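Local atomic coordinates of putative mandelate racemase (Zymomonas mobilis, PDB entry 2OX4), a protein that probably acts as a magnesium-dependent lyase, perhaps a dehydratase, of the mandelate racemase and muconate lactonizing enzyme group in the enolase superfamily. Residues C[298-303]-C[329-334]; C[341-346]-C[359-364]. All coordinates share one frame; numbering follows the deposited sequence.

Interaction 1 of 2, residues C[298-303]-C[329-334]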
# COMPACT_ATOMS: atom_id res chain seq x y z
N THR C 298 24.74 14.95 18.79
CA THR C 298 24.94 13.63 18.18
C THR C 298 23.71 13.24 17.36
O THR C 298 23.80 12.83 16.19
CB THR C 298 25.25 12.58 19.27
OG1 THR C 298 26.50 12.92 19.90
CG2 THR C 298 25.36 11.17 18.69
N GLU C 299 22.54 13.40 17.97
CA GLU C 299 21.30 12.97 17.34
C GLU C 299 20.75 14.01 16.37
O GLU C 299 20.19 13.66 15.33
CB GLU C 299 20.25 12.59 18.39
CG GLU C 299 19.06 11.80 17.84
CD GLU C 299 19.36 10.34 17.57
OE1 GLU C 299 20.53 9.91 17.70
OE2 GLU C 299 18.41 9.60 17.23
N PHE C 300 20.89 15.29 16.70
CA PHE C 300 20.51 16.38 15.77
C PHE C 300 21.14 16.14 14.40
O PHE C 300 20.46 16.24 13.38
CB PHE C 300 21.00 17.72 16.29
CG PHE C 300 20.60 18.91 15.44
CD1 PHE C 300 19.50 19.68 15.78
CD2 PHE C 300 21.37 19.28 14.32
CE1 PHE C 300 19.14 20.80 15.03
CE2 PHE C 300 20.99 20.39 13.54
CZ PHE C 300 19.89 21.15 13.90
N LYS C 301 22.43 15.82 14.40
CA LYS C 301 23.15 15.57 13.16
C LYS C 301 22.55 14.40 12.39
O LYS C 301 22.32 14.49 11.18
CB LYS C 301 24.63 15.30 13.45
CG LYS C 301 25.55 15.53 12.25
CD LYS C 301 26.97 15.84 12.70
CE LYS C 301 27.99 15.14 11.82
NZ LYS C 301 27.86 15.54 10.39
N LYS C 302 22.28 13.31 13.10
CA LYS C 302 21.66 12.13 12.48
C LYS C 302 20.28 12.42 11.90
O LYS C 302 19.93 11.94 10.81
CB LYS C 302 21.60 10.96 13.49
CG LYS C 302 23.00 10.54 14.01
CD LYS C 302 22.95 9.39 15.04
CE LYS C 302 24.38 9.13 15.59
NZ LYS C 302 24.40 8.03 16.60
N ILE C 303 19.50 13.23 12.61
CA ILE C 303 18.17 13.62 12.12
C ILE C 303 18.30 14.49 10.88
O ILE C 303 17.64 14.23 9.87
CB ILE C 303 17.34 14.35 13.20
CG1 ILE C 303 17.03 13.40 14.36
CG2 ILE C 303 16.05 14.92 12.59
CD1 ILE C 303 16.70 14.11 15.69
N LEU C 329 23.78 27.27 17.12
CA LEU C 329 24.49 27.90 16.02
C LEU C 329 25.56 26.96 15.45
O LEU C 329 25.79 26.93 14.24
CB LEU C 329 25.12 29.22 16.49
CG LEU C 329 24.11 30.23 17.04
CD1 LEU C 329 24.83 31.40 17.71
CD2 LEU C 329 23.18 30.72 15.93
N HIS C 330 26.21 26.21 16.33
CA HIS C 330 27.19 25.21 15.90
C HIS C 330 26.53 24.10 15.08
O HIS C 330 27.02 23.76 14.00
CB HIS C 330 27.92 24.62 17.10
CG HIS C 330 28.82 25.59 17.79
ND1 HIS C 330 30.12 25.83 17.39
CD2 HIS C 330 28.60 26.42 18.84
CE1 HIS C 330 30.66 26.74 18.17
NE2 HIS C 330 29.76 27.11 19.07
N ALA C 331 25.42 23.57 15.59
CA ALA C 331 24.69 22.48 14.92
C ALA C 331 24.24 22.93 13.52
O ALA C 331 24.43 22.22 12.54
CB ALA C 331 23.48 22.05 15.77
N GLU C 332 23.68 24.13 13.44
CA GLU C 332 23.13 24.64 12.19
C GLU C 332 24.16 25.02 11.14
O GLU C 332 23.94 24.78 9.95
CB GLU C 332 22.22 25.83 12.46
CG GLU C 332 20.91 25.44 13.14
CD GLU C 332 20.08 26.65 13.51
OE1 GLU C 332 20.65 27.69 13.92
OE2 GLU C 332 18.84 26.57 13.38
N ILE C 333 25.27 25.61 11.57
CA ILE C 333 26.30 26.00 10.59
C ILE C 333 26.97 24.77 9.98
O ILE C 333 27.48 24.83 8.86
CB ILE C 333 27.34 27.00 11.19
CG1 ILE C 333 27.97 27.84 10.07
CG2 ILE C 333 28.41 26.27 12.01
CD1 ILE C 333 28.23 29.27 10.47
N ALA C 334 26.94 23.65 10.71
CA ALA C 334 27.61 22.42 10.26
C ALA C 334 26.79 21.51 9.33
O ALA C 334 27.28 20.46 8.90
CB ALA C 334 28.09 21.61 11.46
O HOH W 1 26.84 18.32 10.86

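Interaction 2 of 2, residues C[341-346]-C[359-364]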
# COMPACT_ATOMS: atom_id res chain seq x y z
N HIS C 341 17.29 30.44 11.12
CA HIS C 341 17.48 30.33 12.57
C HIS C 341 16.40 31.09 13.35
O HIS C 341 16.07 32.23 13.02
CB HIS C 341 18.88 30.83 12.97
CG HIS C 341 19.12 30.78 14.45
ND1 HIS C 341 19.70 29.70 15.08
CD2 HIS C 341 18.84 31.67 15.43
CE1 HIS C 341 19.76 29.92 16.38
NE2 HIS C 341 19.25 31.12 16.62
N GLU C 342 15.85 30.45 14.37
CA GLU C 342 14.83 31.05 15.22
C GLU C 342 15.49 31.87 16.32
O GLU C 342 16.26 31.34 17.13
CB GLU C 342 13.98 29.97 15.87
CG GLU C 342 12.96 30.54 16.83
CD GLU C 342 12.04 29.49 17.44
OE1 GLU C 342 12.43 28.30 17.53
OE2 GLU C 342 10.93 29.88 17.83
N HIS C 343 15.16 33.16 16.37
CA HIS C 343 15.64 33.97 17.49
C HIS C 343 14.47 34.43 18.35
O HIS C 343 13.67 35.26 17.93
CB HIS C 343 16.49 35.15 17.01
CG HIS C 343 17.16 35.89 18.12
ND1 HIS C 343 18.00 35.27 19.03
CD2 HIS C 343 17.11 37.19 18.50
CE1 HIS C 343 18.44 36.16 19.90
NE2 HIS C 343 17.90 37.33 19.61
N HIS C 344 14.38 33.83 19.54
CA HIS C 344 13.18 33.90 20.36
C HIS C 344 13.19 35.20 21.15
O HIS C 344 14.24 35.65 21.62
CB HIS C 344 13.09 32.71 21.32
CG HIS C 344 11.71 32.43 21.82
ND1 HIS C 344 11.04 33.27 22.68
CD2 HIS C 344 10.87 31.39 21.58
CE1 HIS C 344 9.85 32.77 22.96
NE2 HIS C 344 9.72 31.63 22.31
N GLN C 345 12.00 35.79 21.28
CA GLN C 345 11.82 37.03 22.03
C GLN C 345 12.26 36.95 23.50
O GLN C 345 12.69 37.95 24.08
CB GLN C 345 10.38 37.56 21.88
CG GLN C 345 9.28 36.74 22.57
CD GLN C 345 9.11 37.09 24.05
OE1 GLN C 345 9.23 36.22 24.91
NE2 GLN C 345 8.85 38.36 24.34
N LYS C 346 12.16 35.76 24.10
CA LYS C 346 12.55 35.58 25.51
C LYS C 346 14.01 35.97 25.78
O LYS C 346 14.33 36.44 26.86
CB LYS C 346 12.23 34.16 25.99
CG LYS C 346 13.32 33.13 25.69
CD LYS C 346 12.76 31.86 25.12
CE LYS C 346 12.39 30.91 26.20
NZ LYS C 346 11.21 30.08 25.82
N ASN C 359 26.18 37.16 25.61
CA ASN C 359 24.84 37.36 25.07
C ASN C 359 24.91 37.47 23.55
O ASN C 359 25.01 38.58 23.00
CB ASN C 359 24.21 38.61 25.69
CG ASN C 359 22.75 38.80 25.29
OD1 ASN C 359 22.08 37.88 24.81
ND2 ASN C 359 22.25 40.01 25.49
N TYR C 360 24.85 36.33 22.87
CA TYR C 360 24.95 36.31 21.41
C TYR C 360 23.64 36.78 20.81
O TYR C 360 22.58 36.23 21.11
CB TYR C 360 25.27 34.90 20.90
CG TYR C 360 26.65 34.42 21.27
CD1 TYR C 360 27.78 34.91 20.62
CD2 TYR C 360 26.82 33.49 22.29
CE1 TYR C 360 29.06 34.48 20.98
CE2 TYR C 360 28.08 33.05 22.65
CZ TYR C 360 29.20 33.55 21.99
OH TYR C 360 30.46 33.11 22.36
N GLN C 361 23.72 37.83 19.99
CA GLN C 361 22.54 38.41 19.34
C GLN C 361 22.81 38.60 17.86
O GLN C 361 23.96 38.79 17.45
CB GLN C 361 22.17 39.77 19.97
CG GLN C 361 21.66 39.69 21.41
CD GLN C 361 20.29 39.05 21.51
OE1 GLN C 361 19.43 39.24 20.64
NE2 GLN C 361 20.07 38.29 22.58
N PRO C 362 21.75 38.53 17.02
CA PRO C 362 21.95 38.76 15.60
C PRO C 362 22.40 40.20 15.34
O PRO C 362 22.13 41.09 16.14
CB PRO C 362 20.56 38.53 15.01
CG PRO C 362 19.87 37.68 16.00
CD PRO C 362 20.34 38.22 17.31
N VAL C 363 23.11 40.39 14.24
CA VAL C 363 23.42 41.72 13.71
C VAL C 363 22.80 41.87 12.32
O VAL C 363 23.11 41.11 11.40
CB VAL C 363 24.96 41.92 13.60
CG1 VAL C 363 25.31 43.32 13.06
CG2 VAL C 363 25.64 41.66 14.95
N LYS C 364 21.91 42.86 12.19
CA LYS C 364 21.15 43.07 10.94
C LYS C 364 20.50 41.78 10.43
O LYS C 364 20.58 41.45 9.24
CB LYS C 364 22.03 43.72 9.86
CG LYS C 364 22.38 45.20 10.11
CD LYS C 364 21.20 46.12 9.78
CE LYS C 364 20.75 46.92 11.01
NZ LYS C 364 19.42 47.58 10.82

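Interaction 1 of 2, residues C[298-303]-C[329-334]
F300 on helix 296-309 and A331 on helix 322-333 face one another with F300 CA 7.4 Å from A331 CA, a spacing filled here mainly by the F300 ring. The F300 side chain runs out with CG anti to its own nitrogen (chi1 -177°), which carries the ring across to the second helix. There A331 CB sits over one face as a CH-pi contact, 4.0 Å from the centroid of the F300 ring and 22° off its normal. The methyl is shifted toward the rim, closest to F300 CE2 at 3.7 Å. E332 CG adds a looser, oblique approach, 4.5 Å from F300 CZ; its carboxylate is taken up elsewhere, by H341 and by the backbone nitrogen of A316. Both helices belong to the outer layer of the TIM-barrel-like domain, where they follow strands 286-287 and 313-314. L291 and C294 of the short helix 291-294, together with P289, also pack on F300. Replacing F300 by an alanine would probably open a gap beside A331 CB and L291 and lose the CH-pi contact, leaving a water bridge as the main remaining link between these two segments. That water accepts from K301 NZ at 3.0 Å and donates to A334 O at 2.9 Å. K301 NZ also forms a salt bridge with E71 of the second subunit.

Interaction 2 of 2, residues C[341-346]-C[359-364]
H343, on the last parallel strand of the TIM-barrel-like domain, turns its imidazole toward Q361 and P362 of segment 359-364, which leads from helix 350-353 to strand 366-367. Strand 341-344 lies beside strand 126-131, and the loop segment packs against the side chain that H343 sends out from this sheet. With chi1 at -172° the imidazole is held out from the strand toward the loop. Along the loop, N359 comes first: its OD1 accepts a nearly straight bond from Q361 NE2 at 3.0 Å, with the oxygen in the plane of the Q361 amide, which is consistent with the modelled orientation of that amide, OE1 turned to H343. Y360 approaches through its backbone alone, Y360 O standing 4.3 Å from H343 CE1; its hydroxyl is bonded to G376 O. Q361 supplies the polar link. Its chain bends at chi2 and brings OE1 within 2.7 Å of H343 NE2, which donates to it through a bent N-H...O angle of 138°. The donor lies above the carbonyl plane, not on a lone pair, and ring and amide planes stand 67° apart. ND1 on the other side of the imidazole is bonded to E325 OE2; with an amide oxygen at NE2 and a carboxylate oxygen at ND1, the surroundings may favour the protonated ring. P362 sets CD over one face of the H343 imidazole, toward its rim, and the proline also touches V128 and Y162. P362 CD makes the CH-pi contact, 3.6 Å from the centroid of the H343 ring, while P362 CG comes 3.8 Å from H343 CD2.

Helix 322-333 supplies one side of interaction 1 and is followed in the chain by strand 341-344 of interaction 2; the packing of this helix on this strand connects the two contacts, whose centres are about 18 Å apart. They meet directly where E332 OE1 lies 2.5 Å from H341 ND1, a probable hydrogen bond, and where L329 CD2 packs 3.5 Å from H341 CE1. H341 NE2 in turn bonds to the same oxygen of E325, on helix 322-333, that H343 uses. Neither contact reaches the magnesium ion held by E215, E241 and E267: the side chains of E332 and H343 each lie about 13 Å from the metal.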